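Local coordinates for novel protein similar to vertebrate potassium voltage-gated channel, subfamily H (Eag-related) family (Danio rerio, PDB 3UKN) that probably forms, as one subunit of a tetramer, a voltage-gated delayed-rectifier potassium channel, here represented by its intracellular C-linker and cyclic nucleotide-binding homology domain, at residues B[46-51]-B[118-123]; B[75-80]-B[96-101]; B[108-113]-B[143-148]; B[127-132]-B[137-142]; B[160-165]-B[202-207]. All coordinates share one frame; numbering follows the deposited sequence.

In the fold
From the N terminus, the chain passes through the first C-linker helices to residues 46-51, where interaction 1 closes a large loop by joining the turn after helix 32-45 to strand 118-122 of the beta roll. Interaction 2 closes a shorter loop wholly within it, packing residues 75-80 against the start of strand 99-103. Interaction 3 crosses interaction 1, because residues 108-113 lie between its segments while 143-148 lie beyond, and it joins the two sheets of the roll. Interaction 4, a hairpin, is contained between the segments of interaction 3. Last, interaction 5 follows in series and brings the C-terminal strand against strand 161-164.

Interaction 1: B[46-51]-B[118-123]; sequences WSVNNG and AIYFVC
Asn49 OD1 is gripped by two donors: the hydroxyl of Tyr120, whose OH lies 2.9 Å from it, and the backbone N of Gln117, just before strand 118-122. The contact illustrates how a short connection can be pinned to a beta roll. Residues 46-51 follow helix 32-45 of the C-linker and carry an ST motif, in which Ser47 OG accepts from Asn50 N, whereas Tyr120 belongs to strand 118-122 of the cyclic nucleotide-binding homology domain. The phenol reaches the amide oxygen in the carbonyl plane, on a lone pair, with a C=O...O angle of 111°. From the ring's point of view the same oxygen lies at the edge, and the amide and ring planes stand 68° apart. With CG anti to the backbone N (chi1 176°), Asn49 extends its amide across the end of the tyrosine. Its ND2 is held as well, by Ala115 O, so both ends of this buried amide have partners and its rotation is fixed. Val48 adds an apolar touch: it runs past Tyr120 in the opposite sense. Backbone bonds from Val48 and Asn49 to Phe108 and Leu109 tie the turn to strand 108-110, and Leu109 and Ile110 also pack on Tyr120. Beside the hydrogen bond, the apolar contact is made by Val48 CG1, 4.2 Å from Tyr120 CE1.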
# COMPACT_ATOMS: atom_id res chain seq x y z
N TRP B 46 13.19 11.27 0.71
CA TRP B 46 12.65 10.25 -0.20
C TRP B 46 13.58 9.07 -0.52
O TRP B 46 14.78 9.24 -0.68
CB TRP B 46 12.23 10.90 -1.51
CG TRP B 46 11.90 9.91 -2.59
CD1 TRP B 46 12.72 9.51 -3.61
CD2 TRP B 46 10.66 9.20 -2.76
NE1 TRP B 46 12.07 8.59 -4.40
CE2 TRP B 46 10.81 8.38 -3.90
CE3 TRP B 46 9.45 9.18 -2.06
CZ2 TRP B 46 9.78 7.55 -4.36
CZ3 TRP B 46 8.43 8.36 -2.52
CH2 TRP B 46 8.60 7.55 -3.65
N SER B 47 12.98 7.89 -0.63
CA SER B 47 13.62 6.74 -1.29
C SER B 47 12.54 5.89 -1.96
O SER B 47 11.40 5.83 -1.49
CB SER B 47 14.42 5.89 -0.30
OG SER B 47 13.56 5.19 0.57
N VAL B 48 12.88 5.23 -3.05
CA VAL B 48 11.91 4.32 -3.64
C VAL B 48 11.54 3.23 -2.66
O VAL B 48 10.38 2.86 -2.55
CB VAL B 48 12.40 3.69 -4.93
CG1 VAL B 48 11.48 2.53 -5.33
CG2 VAL B 48 12.44 4.75 -6.01
N ASN B 49 12.54 2.71 -1.95
CA ASN B 49 12.32 1.60 -1.03
C ASN B 49 11.20 1.90 -0.05
O ASN B 49 10.37 1.05 0.22
CB ASN B 49 13.61 1.23 -0.28
CG ASN B 49 13.39 0.15 0.76
OD1 ASN B 49 13.11 -1.00 0.43
ND2 ASN B 49 13.51 0.51 2.03
N ASN B 50 11.16 3.13 0.47
CA ASN B 50 10.12 3.50 1.42
C ASN B 50 8.80 3.93 0.78
O ASN B 50 7.79 4.08 1.48
CB ASN B 50 10.62 4.58 2.40
CG ASN B 50 11.55 4.01 3.46
OD1 ASN B 50 11.92 2.84 3.41
ND2 ASN B 50 11.92 4.83 4.43
N GLY B 51 8.80 4.13 -0.53
CA GLY B 51 7.59 4.56 -1.20
C GLY B 51 6.99 3.58 -2.20
O GLY B 51 6.20 3.98 -3.08
N ALA B 118 11.67 -4.56 -0.44
CA ALA B 118 11.55 -5.29 -1.70
C ALA B 118 12.92 -5.75 -2.19
O ALA B 118 13.95 -5.28 -1.70
CB ALA B 118 10.92 -4.38 -2.76
N ILE B 119 12.92 -6.66 -3.16
CA ILE B 119 14.11 -6.88 -3.98
C ILE B 119 13.87 -6.17 -5.30
O ILE B 119 12.74 -6.12 -5.78
CB ILE B 119 14.40 -8.37 -4.21
CG1 ILE B 119 13.28 -9.04 -4.98
CG2 ILE B 119 14.56 -9.09 -2.89
CD1 ILE B 119 13.48 -10.55 -5.12
N TYR B 120 14.93 -5.62 -5.86
CA TYR B 120 14.84 -4.79 -7.07
C TYR B 120 15.70 -5.35 -8.19
O TYR B 120 16.75 -5.95 -7.96
CB TYR B 120 15.27 -3.35 -6.75
CG TYR B 120 14.52 -2.75 -5.60
CD1 TYR B 120 13.40 -1.97 -5.83
CD2 TYR B 120 14.93 -2.97 -4.30
CE1 TYR B 120 12.69 -1.42 -4.77
CE2 TYR B 120 14.23 -2.44 -3.24
CZ TYR B 120 13.11 -1.65 -3.47
OH TYR B 120 12.40 -1.12 -2.41
N PHE B 121 15.26 -5.14 -9.42
CA PHE B 121 15.98 -5.62 -10.58
C PHE B 121 16.17 -4.42 -11.49
O PHE B 121 15.21 -3.73 -11.80
CB PHE B 121 15.16 -6.73 -11.28
CG PHE B 121 15.77 -7.23 -12.58
CD1 PHE B 121 16.64 -8.31 -12.60
CD2 PHE B 121 15.43 -6.64 -13.79
CE1 PHE B 121 17.19 -8.78 -13.80
CE2 PHE B 121 15.97 -7.10 -14.99
CZ PHE B 121 16.85 -8.17 -15.00
N VAL B 122 17.42 -4.15 -11.90
CA VAL B 122 17.70 -3.08 -12.86
C VAL B 122 17.46 -3.51 -14.33
O VAL B 122 18.22 -4.32 -14.85
CB VAL B 122 19.15 -2.58 -12.73
CG1 VAL B 122 19.35 -1.26 -13.47
CG2 VAL B 122 19.53 -2.43 -11.28
N CYS B 123 16.43 -2.97 -14.98
CA CYS B 123 16.22 -3.23 -16.43
C CYS B 123 17.05 -2.30 -17.31
O CYS B 123 17.43 -2.67 -18.41
CB CYS B 123 14.75 -3.08 -16.85
SG CYS B 123 13.56 -4.01 -15.91

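Interaction 2: B[75-80]-B[96-101]; sequences KELLQL and LIIKTS
Ile98 and Lys75 slide past each other in opposite directions, aliphatic chain beside aliphatic chain, while Leu78 meets the same isoleucine at a slant. This is a cluster of apolar contacts between a turn, residues 75-80 after helix 63-71, and the chain entering strand 99-103, an outermost strand of the beta roll. Most of the contact converges on one methyl. Ile98 CD1 lies 3.6 Å from Lys75 CB and equally 3.6 Å from Leu78 CG, with Leu77 CD2 somewhat farther off at 4.3 Å. Two torsions put it there: CG1 stands anti to the carbonyl carbon (chi1 -68°), and chi2 is extended at 179°, which sends the methyl straight out from the backbone into the turn. Because Lys75 bends at chi2, its methylenes can lie against the isoleucine before the chain straightens and carries its ammonium group off to a hydrogen bond with His28 of the second subunit; one side chain thus takes part in both the local apolar packing and the contact with the second subunit. The turn is further held to strand 168-174 by the side-chain amide of Gln171, which bonds Glu76 OE1 and Leu77 N. Ile98 also packs on Ile173 of that strand, and Leu77 and Leu78 both touch Phe83. The other branch of the isoleucine, Ile98 CG2, looks along the lysine and lies 4.0 Å from Lys75 CD.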
# COMPACT_ATOMS: atom_id res chain seq x y z
N LYS B 75 8.34 -11.04 -17.66
CA LYS B 75 9.08 -10.13 -16.80
C LYS B 75 10.57 -10.47 -16.68
O LYS B 75 10.93 -11.56 -16.23
CB LYS B 75 8.43 -10.10 -15.41
CG LYS B 75 7.04 -9.42 -15.39
CD LYS B 75 7.15 -7.94 -15.72
CE LYS B 75 5.85 -7.41 -16.30
NZ LYS B 75 5.91 -5.94 -16.54
N GLU B 76 11.42 -9.52 -17.07
CA GLU B 76 12.87 -9.71 -17.05
C GLU B 76 13.39 -10.21 -15.70
O GLU B 76 14.26 -11.08 -15.65
CB GLU B 76 13.59 -8.41 -17.43
CG GLU B 76 13.46 -8.02 -18.90
CD GLU B 76 12.16 -7.28 -19.22
OE1 GLU B 76 11.22 -7.31 -18.40
OE2 GLU B 76 12.09 -6.65 -20.30
N LEU B 77 12.84 -9.68 -14.62
CA LEU B 77 13.22 -10.12 -13.29
C LEU B 77 13.16 -11.63 -13.22
O LEU B 77 14.13 -12.27 -12.83
CB LEU B 77 12.34 -9.47 -12.22
CG LEU B 77 12.68 -9.63 -10.74
CD1 LEU B 77 12.33 -8.37 -9.95
CD2 LEU B 77 11.94 -10.82 -10.16
N LEU B 78 12.05 -12.21 -13.65
CA LEU B 78 11.83 -13.64 -13.48
C LEU B 78 12.61 -14.50 -14.47
O LEU B 78 12.48 -15.72 -14.45
CB LEU B 78 10.35 -13.99 -13.62
CG LEU B 78 9.45 -13.51 -12.49
CD1 LEU B 78 8.02 -13.94 -12.76
CD2 LEU B 78 9.96 -14.04 -11.14
N GLN B 79 13.40 -13.89 -15.34
CA GLN B 79 14.20 -14.68 -16.27
C GLN B 79 15.48 -15.20 -15.62
O GLN B 79 16.14 -16.08 -16.16
CB GLN B 79 14.50 -13.91 -17.55
CG GLN B 79 13.28 -13.72 -18.43
CD GLN B 79 13.44 -12.57 -19.41
OE1 GLN B 79 14.55 -12.28 -19.86
NE2 GLN B 79 12.33 -11.91 -19.72
N LEU B 80 15.82 -14.69 -14.44
CA LEU B 80 17.05 -15.10 -13.77
C LEU B 80 17.14 -16.62 -13.48
O LEU B 80 16.12 -17.28 -13.30
CB LEU B 80 17.22 -14.32 -12.47
CG LEU B 80 17.37 -12.80 -12.60
CD1 LEU B 80 17.09 -12.10 -11.26
CD2 LEU B 80 18.77 -12.44 -13.19
N LEU B 96 2.56 -11.69 -11.57
CA LEU B 96 1.42 -10.80 -11.38
C LEU B 96 1.60 -9.74 -10.27
O LEU B 96 0.79 -8.81 -10.17
CB LEU B 96 0.13 -11.61 -11.15
CG LEU B 96 -0.34 -12.50 -12.31
CD1 LEU B 96 -1.41 -13.48 -11.85
CD2 LEU B 96 -0.82 -11.66 -13.49
N ILE B 97 2.64 -9.87 -9.44
CA ILE B 97 2.89 -8.91 -8.36
C ILE B 97 4.18 -8.11 -8.59
O ILE B 97 4.67 -7.42 -7.71
CB ILE B 97 2.95 -9.57 -6.92
CG1 ILE B 97 4.15 -10.53 -6.80
CG2 ILE B 97 1.61 -10.25 -6.56
CD1 ILE B 97 4.35 -11.14 -5.40
N ILE B 98 4.72 -8.20 -9.80
CA ILE B 98 5.93 -7.47 -10.14
C ILE B 98 5.58 -6.05 -10.58
O ILE B 98 4.67 -5.85 -11.37
CB ILE B 98 6.74 -8.18 -11.28
CG1 ILE B 98 7.32 -9.51 -10.79
CG2 ILE B 98 7.84 -7.29 -11.81
CD1 ILE B 98 8.08 -10.23 -11.84
N LYS B 99 6.31 -5.06 -10.06
CA LYS B 99 6.05 -3.66 -10.35
C LYS B 99 7.28 -3.07 -11.01
O LYS B 99 8.34 -3.69 -11.02
CB LYS B 99 5.82 -2.87 -9.05
CG LYS B 99 4.84 -3.50 -8.09
CD LYS B 99 3.44 -3.04 -8.40
CE LYS B 99 2.46 -3.58 -7.38
NZ LYS B 99 1.08 -3.15 -7.73
N THR B 100 7.14 -1.84 -11.49
CA THR B 100 8.22 -1.14 -12.15
C THR B 100 8.21 0.33 -11.75
O THR B 100 7.17 0.86 -11.34
CB THR B 100 8.06 -1.21 -13.67
OG1 THR B 100 6.80 -0.63 -14.03
CG2 THR B 100 8.09 -2.67 -14.15
N SER B 101 9.35 0.99 -11.85
CA SER B 101 9.40 2.42 -11.58
C SER B 101 10.61 3.04 -12.23
O SER B 101 11.68 2.44 -12.25
CB SER B 101 9.41 2.71 -10.08
OG SER B 101 9.46 4.12 -9.83

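Interaction 3: B[108-113]-B[143-148]; sequences FLIRQG and DLIGSD
Leu109 holds CG anti to its own amide nitrogen (chi1 174°), and Ile145 places CG1 anti to the carbonyl carbon (chi1 -53°); with these settings the two side chains reach toward each other tip to tip. They meet in the interior of the beta roll, where Leu109 and Ile110 form a classic beta bulge opposite Val162. The bulge has a direct consequence: two consecutive residues, which on a regular strand would point to opposite faces, both direct side chains toward Ile145. The alpha carbons of Ile110 and Ile145 remain 10.0 Å apart, a spacing bridged purely by side chains, with no hydrogen bond across the contact. Each branch of Ile145 receives one partner. Its CD1 meets Leu109 CD2 at 3.9 Å, whereas CG2 takes the more distant Ile110 CD1. Tyr120 packs on both residues of the bulge and Val122 on Ile145, so that strand 118-122 flanks the pair; Leu109 also touches Met127, and Ile110 touches Leu204 of the C-terminal segment. All three residues of the contact are buried, which makes it part of the hydrophobic filling between the two sheets. The looser of the two touches, Ile110 CD1 to Ile145 CG2, spans 4.4 Å.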
# COMPACT_ATOMS: atom_id res chain seq x y z
N PHE B 108 17.46 8.34 -4.35
CA PHE B 108 17.78 7.17 -3.51
C PHE B 108 16.81 6.02 -3.75
O PHE B 108 15.60 6.17 -3.56
CB PHE B 108 17.75 7.54 -2.01
CG PHE B 108 18.96 8.29 -1.54
CD1 PHE B 108 20.00 7.63 -0.90
CD2 PHE B 108 19.06 9.67 -1.74
CE1 PHE B 108 21.12 8.32 -0.47
CE2 PHE B 108 20.18 10.37 -1.31
CZ PHE B 108 21.22 9.69 -0.67
N LEU B 109 17.33 4.87 -4.16
CA LEU B 109 16.51 3.66 -4.24
C LEU B 109 16.32 3.14 -2.83
O LEU B 109 15.21 2.78 -2.43
CB LEU B 109 17.19 2.61 -5.11
CG LEU B 109 16.50 1.25 -5.14
CD1 LEU B 109 15.09 1.45 -5.65
CD2 LEU B 109 17.26 0.29 -6.04
N ILE B 110 17.41 3.17 -2.06
CA ILE B 110 17.46 2.66 -0.69
C ILE B 110 18.35 3.56 0.16
O ILE B 110 19.42 3.98 -0.28
CB ILE B 110 18.04 1.24 -0.69
CG1 ILE B 110 16.94 0.24 -1.02
CG2 ILE B 110 18.69 0.92 0.65
CD1 ILE B 110 17.40 -0.94 -1.80
N ARG B 111 17.92 3.86 1.38
CA ARG B 111 18.75 4.65 2.30
C ARG B 111 19.30 3.73 3.37
O ARG B 111 18.56 2.92 3.96
CB ARG B 111 17.95 5.77 2.95
CG ARG B 111 17.67 6.96 2.05
CD ARG B 111 17.00 8.12 2.82
NE ARG B 111 16.52 9.16 1.92
CZ ARG B 111 17.29 10.11 1.38
NH1 ARG B 111 18.59 10.18 1.67
NH2 ARG B 111 16.77 11.00 0.57
N GLN B 112 20.60 3.84 3.62
CA GLN B 112 21.26 2.99 4.59
C GLN B 112 20.52 3.03 5.93
O GLN B 112 20.11 4.09 6.40
CB GLN B 112 22.71 3.43 4.77
CG GLN B 112 23.45 2.64 5.84
CD GLN B 112 24.91 2.98 5.90
OE1 GLN B 112 25.45 3.60 4.99
NE2 GLN B 112 25.56 2.57 6.98
N GLY B 113 20.32 1.85 6.52
CA GLY B 113 19.62 1.75 7.79
C GLY B 113 18.12 1.57 7.68
O GLY B 113 17.47 1.18 8.65
N ASP B 143 21.26 -6.51 -13.02
CA ASP B 143 21.65 -6.71 -11.63
C ASP B 143 20.45 -6.83 -10.68
O ASP B 143 19.44 -6.12 -10.81
CB ASP B 143 22.61 -5.60 -11.16
CG ASP B 143 23.99 -5.68 -11.83
OD1 ASP B 143 24.38 -6.77 -12.28
OD2 ASP B 143 24.71 -4.66 -11.89
N LEU B 144 20.56 -7.74 -9.72
CA LEU B 144 19.54 -7.95 -8.72
C LEU B 144 20.01 -7.37 -7.39
O LEU B 144 21.12 -7.65 -6.94
CB LEU B 144 19.28 -9.45 -8.56
CG LEU B 144 18.12 -9.86 -7.63
CD1 LEU B 144 16.76 -9.54 -8.26
CD2 LEU B 144 18.21 -11.34 -7.30
N ILE B 145 19.16 -6.56 -6.76
CA ILE B 145 19.49 -5.92 -5.50
C ILE B 145 18.56 -6.40 -4.38
O ILE B 145 17.33 -6.36 -4.53
CB ILE B 145 19.36 -4.40 -5.60
CG1 ILE B 145 20.19 -3.88 -6.78
CG2 ILE B 145 19.80 -3.73 -4.29
CD1 ILE B 145 19.80 -2.47 -7.21
N GLY B 146 19.13 -6.83 -3.26
CA GLY B 146 18.33 -7.35 -2.17
C GLY B 146 19.11 -7.85 -0.98
O GLY B 146 20.10 -7.25 -0.55
N SER B 147 18.64 -8.96 -0.44
CA SER B 147 19.24 -9.56 0.73
C SER B 147 19.11 -11.08 0.63
O SER B 147 18.30 -11.59 -0.15
CB SER B 147 18.55 -9.05 1.99
OG SER B 147 18.90 -9.81 3.12
N ASP B 148 19.92 -11.78 1.40
CA ASP B 148 20.00 -13.23 1.36
C ASP B 148 19.04 -13.93 2.32
O ASP B 148 18.86 -15.14 2.23
CB ASP B 148 21.44 -13.68 1.66
CG ASP B 148 21.88 -13.31 3.06
OD1 ASP B 148 22.13 -12.11 3.31
OD2 ASP B 148 21.96 -14.21 3.92

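Interaction 4: B[127-132]-B[137-142]; sequences MEVLKD and AILGKG
Val129 fits one of its methyls, CG2, against two residues of the partner strand: it lies 3.8 Å from Leu139 CD1 and 4.1 Å from Ala137 CB. The strands form an antiparallel beta hairpin, 127-131 with 134-139, within the beta roll. Its shape differs from face to face. On the face carrying Met127, Val129, Ala137 and Leu139, bulky and small groups complement each other. The short methyl of Ala137, directly opposite Val129 in a hydrogen-bonded pair, lets the valine settle between it and the leucine, while Leu139, whose CG is anti to the carbonyl carbon, brings CD1 up to the valine at a slant. Met127 lies opposite Leu139 in the other hydrogen-bonded pair, but the two touch chiefly near their roots, and the sulfur end of the methionine leads away from the hairpin. The other face is thinner. There Glu128 and Ile138 make a non-hydrogen-bonded pair, and Ile138 folds CD1 back to within 4.4 Å of Glu128 CB; the carboxylate runs on beyond.

Three backbone bonds set this register. Leu139 N to Met127 O is the shortest at 2.7 Å, its reciprocal Met127 N to Leu139 O measures 2.9 Å, and Val129 N donates to Ala137 O. In its sheet, strand 134-139 is outermost in the chain, while strand 127-131 has strand 161-164 along its other side. Toward the interior, Val129 packs on Ala160 and Tyr202, Leu139 on Thr201 of strand 200-203, and Met127 on Ala164.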
# COMPACT_ATOMS: atom_id res chain seq x y z
N MET B 127 23.50 2.60 -11.29
CA MET B 127 23.32 3.03 -9.91
C MET B 127 24.59 2.75 -9.15
O MET B 127 25.36 1.86 -9.51
CB MET B 127 22.20 2.25 -9.25
CG MET B 127 21.09 1.85 -10.20
SD MET B 127 19.70 1.23 -9.27
CE MET B 127 18.94 2.78 -8.77
N GLU B 128 24.80 3.50 -8.08
CA GLU B 128 25.95 3.27 -7.22
C GLU B 128 25.50 2.73 -5.87
O GLU B 128 24.44 3.12 -5.37
CB GLU B 128 26.73 4.58 -7.04
CG GLU B 128 25.87 5.73 -6.51
CD GLU B 128 26.63 7.05 -6.41
OE1 GLU B 128 27.87 7.05 -6.58
OE2 GLU B 128 25.98 8.09 -6.16
N VAL B 129 26.27 1.80 -5.30
CA VAL B 129 26.12 1.47 -3.88
C VAL B 129 27.09 2.36 -3.09
O VAL B 129 28.26 2.46 -3.43
CB VAL B 129 26.42 -0.01 -3.58
CG1 VAL B 129 26.16 -0.33 -2.10
CG2 VAL B 129 25.57 -0.93 -4.46
N LEU B 130 26.57 3.04 -2.06
CA LEU B 130 27.35 3.96 -1.23
C LEU B 130 27.19 3.56 0.22
O LEU B 130 26.09 3.62 0.76
CB LEU B 130 26.82 5.40 -1.36
CG LEU B 130 26.83 6.15 -2.68
CD1 LEU B 130 26.42 7.57 -2.44
CD2 LEU B 130 28.21 6.13 -3.30
N LYS B 131 28.29 3.17 0.86
CA LYS B 131 28.27 2.95 2.30
C LYS B 131 29.08 4.07 2.94
O LYS B 131 30.24 4.28 2.59
CB LYS B 131 28.85 1.59 2.65
CG LYS B 131 28.67 1.18 4.11
CD LYS B 131 29.21 -0.21 4.36
N ASP B 132 28.47 4.80 3.87
CA ASP B 132 29.08 6.02 4.39
C ASP B 132 29.33 6.97 3.22
O ASP B 132 28.42 7.22 2.42
CB ASP B 132 30.40 5.71 5.13
N ALA B 137 30.06 -0.27 -5.07
CA ALA B 137 29.79 -0.97 -6.33
C ALA B 137 29.01 -0.12 -7.34
O ALA B 137 28.38 0.89 -7.00
CB ALA B 137 29.05 -2.26 -6.05
N ILE B 138 29.09 -0.53 -8.60
CA ILE B 138 28.31 0.06 -9.68
C ILE B 138 27.36 -0.98 -10.26
O ILE B 138 27.80 -2.02 -10.76
CB ILE B 138 29.20 0.57 -10.82
CG1 ILE B 138 30.10 1.71 -10.35
CG2 ILE B 138 28.35 1.04 -11.99
CD1 ILE B 138 29.37 3.03 -10.22
N LEU B 139 26.06 -0.69 -10.20
CA LEU B 139 25.04 -1.61 -10.68
C LEU B 139 24.44 -1.19 -12.03
O LEU B 139 24.29 -0.00 -12.34
CB LEU B 139 23.94 -1.76 -9.63
CG LEU B 139 24.44 -2.14 -8.24
CD1 LEU B 139 23.31 -2.14 -7.22
CD2 LEU B 139 25.12 -3.49 -8.27
N GLY B 140 24.08 -2.19 -12.83
CA GLY B 140 23.60 -1.94 -14.17
C GLY B 140 22.60 -2.99 -14.60
O GLY B 140 22.19 -3.84 -13.80
N LYS B 141 22.20 -2.91 -15.87
CA LYS B 141 21.19 -3.80 -16.44
C LYS B 141 21.41 -5.27 -16.11
O LYS B 141 22.47 -5.83 -16.38
CB LYS B 141 21.14 -3.62 -17.96
CG LYS B 141 20.14 -4.54 -18.65
CD LYS B 141 19.96 -4.18 -20.11
CE LYS B 141 18.95 -5.08 -20.78
N GLY B 142 20.40 -5.89 -15.53
CA GLY B 142 20.47 -7.29 -15.19
C GLY B 142 20.84 -7.55 -13.74
O GLY B 142 20.74 -8.68 -13.27

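Interaction 5: B[160-165]-B[202-207]; sequences ANVKAL and YNLREG
Ala160 CB and Tyr202 OH, 3.8 Å apart, mark one end of a compact apolar patch whose other end is Leu204. This is a well-known feature of KCNH channels: the short C-terminal strand after the last helix of the cyclic nucleotide-binding homology domain and the residue after it fold back as an intrinsic ligand, Tyr202 and Leu204 filling the place that a cyclic nucleotide takes in related domains. In the tight part Ala160, Val162 and Leu204 are buried. Leu204 lays CD2 across the backbone of Ala160, 3.9 Å from Ala160 O, and the same methyl touches Ala160 CB and, at 4.3 Å, Val162 CG2. Tyr202, with CG anti to the backbone N (chi1 -171°), brings its hydroxyl end up to the alanine methyl, and Leu204 CG lies in plane at the edge of the phenol ring, so the two side chains back each other. The hydroxyl is hydrogen-bonded to Asn159 OD1.

The solvent side is different in kind. Arg205, Glu206 and Gly207 are exposed, and order there is polar: Asn203 OD1 accepts from Arg205 N at 2.8 Å, an Asx turn, while Asp148 OD1 receives both Asn203 ND2 and the Arg205 NE salt bridge. Among its neighbours, strand 161-164 runs between strands 108-110 and 127-131. Leu204 also packs on Ile110, Tyr202 meets Val129 and Leu136, and strand 200-203 lies parallel to strand 144-146 in the other sheet.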
# COMPACT_ATOMS: atom_id res chain seq x y z
N ALA B 160 23.73 -0.16 3.27
CA ALA B 160 24.27 0.84 2.36
C ALA B 160 23.17 1.65 1.68
O ALA B 160 22.01 1.23 1.65
CB ALA B 160 25.16 0.18 1.32
N ASN B 161 23.52 2.83 1.17
CA ASN B 161 22.62 3.57 0.31
C ASN B 161 22.76 3.05 -1.12
O ASN B 161 23.86 2.64 -1.53
CB ASN B 161 22.96 5.08 0.32
CG ASN B 161 23.09 5.65 1.72
OD1 ASN B 161 22.12 5.72 2.47
ND2 ASN B 161 24.30 6.08 2.08
N VAL B 162 21.66 3.04 -1.87
CA VAL B 162 21.74 2.80 -3.31
C VAL B 162 21.12 3.98 -4.04
O VAL B 162 19.93 4.25 -3.87
CB VAL B 162 21.00 1.53 -3.80
CG1 VAL B 162 21.14 1.42 -5.32
CG2 VAL B 162 21.53 0.26 -3.13
N LYS B 163 21.91 4.65 -4.86
CA LYS B 163 21.48 5.86 -5.54
C LYS B 163 21.56 5.68 -7.05
O LYS B 163 22.55 5.16 -7.55
CB LYS B 163 22.39 7.02 -5.13
CG LYS B 163 22.23 7.50 -3.69
CD LYS B 163 23.22 8.62 -3.38
CE LYS B 163 23.06 9.80 -4.34
NZ LYS B 163 23.98 10.93 -4.01
N ALA B 164 20.54 6.11 -7.78
CA ALA B 164 20.61 6.11 -9.23
C ALA B 164 21.73 7.03 -9.66
O ALA B 164 21.96 8.07 -9.03
CB ALA B 164 19.28 6.57 -9.84
N LEU B 165 22.44 6.65 -10.71
CA LEU B 165 23.48 7.50 -11.28
C LEU B 165 22.96 8.15 -12.55
O LEU B 165 23.26 9.30 -12.84
CB LEU B 165 24.72 6.69 -11.60
CG LEU B 165 25.64 6.42 -10.42
CD1 LEU B 165 26.53 5.23 -10.71
CD2 LEU B 165 26.46 7.68 -10.14
N TYR B 202 24.18 -7.32 -5.31
CA TYR B 202 24.56 -6.72 -4.05
C TYR B 202 23.59 -7.08 -2.93
O TYR B 202 22.38 -7.02 -3.11
CB TYR B 202 24.74 -5.20 -4.15
CG TYR B 202 25.34 -4.61 -2.88
CD1 TYR B 202 26.72 -4.59 -2.69
CD2 TYR B 202 24.52 -4.12 -1.86
CE1 TYR B 202 27.27 -4.08 -1.52
CE2 TYR B 202 25.06 -3.61 -0.69
CZ TYR B 202 26.43 -3.59 -0.52
OH TYR B 202 26.95 -3.07 0.65
N ASN B 203 24.16 -7.41 -1.78
CA ASN B 203 23.42 -7.87 -0.61
C ASN B 203 23.42 -6.79 0.49
O ASN B 203 24.45 -6.46 1.05
CB ASN B 203 24.05 -9.17 -0.09
CG ASN B 203 23.37 -9.72 1.14
OD1 ASN B 203 22.59 -9.04 1.80
ND2 ASN B 203 23.65 -10.97 1.46
N LEU B 204 22.24 -6.28 0.80
CA LEU B 204 22.10 -5.16 1.72
C LEU B 204 22.02 -5.56 3.19
O LEU B 204 21.88 -4.69 4.06
CB LEU B 204 20.89 -4.33 1.32
CG LEU B 204 21.12 -3.63 -0.03
CD1 LEU B 204 19.84 -3.21 -0.69
CD2 LEU B 204 22.04 -2.43 0.17
N ARG B 205 22.09 -6.85 3.48
CA ARG B 205 21.93 -7.34 4.85
C ARG B 205 23.12 -6.93 5.72
O ARG B 205 24.27 -7.31 5.44
CB ARG B 205 21.74 -8.86 4.89
CG ARG B 205 21.26 -9.38 6.24
CD ARG B 205 21.07 -10.89 6.25
NE ARG B 205 22.35 -11.59 6.26
CZ ARG B 205 22.82 -12.27 7.30
NH1 ARG B 205 22.09 -12.34 8.41
NH2 ARG B 205 23.99 -12.87 7.24
N GLU B 206 22.82 -6.16 6.76
CA GLU B 206 23.82 -5.70 7.73
C GLU B 206 24.70 -6.87 8.17
O GLU B 206 24.24 -7.80 8.85
CB GLU B 206 23.12 -5.06 8.93
CG GLU B 206 24.03 -4.30 9.87
CD GLU B 206 24.66 -3.09 9.23
OE1 GLU B 206 23.90 -2.26 8.69
OE2 GLU B 206 25.90 -2.98 9.24
N GLY B 207 25.97 -6.84 7.77
CA GLY B 207 26.89 -7.92 8.07
C GLY B 207 26.94 -8.96 6.97
O GLY B 207 27.47 -8.69 5.89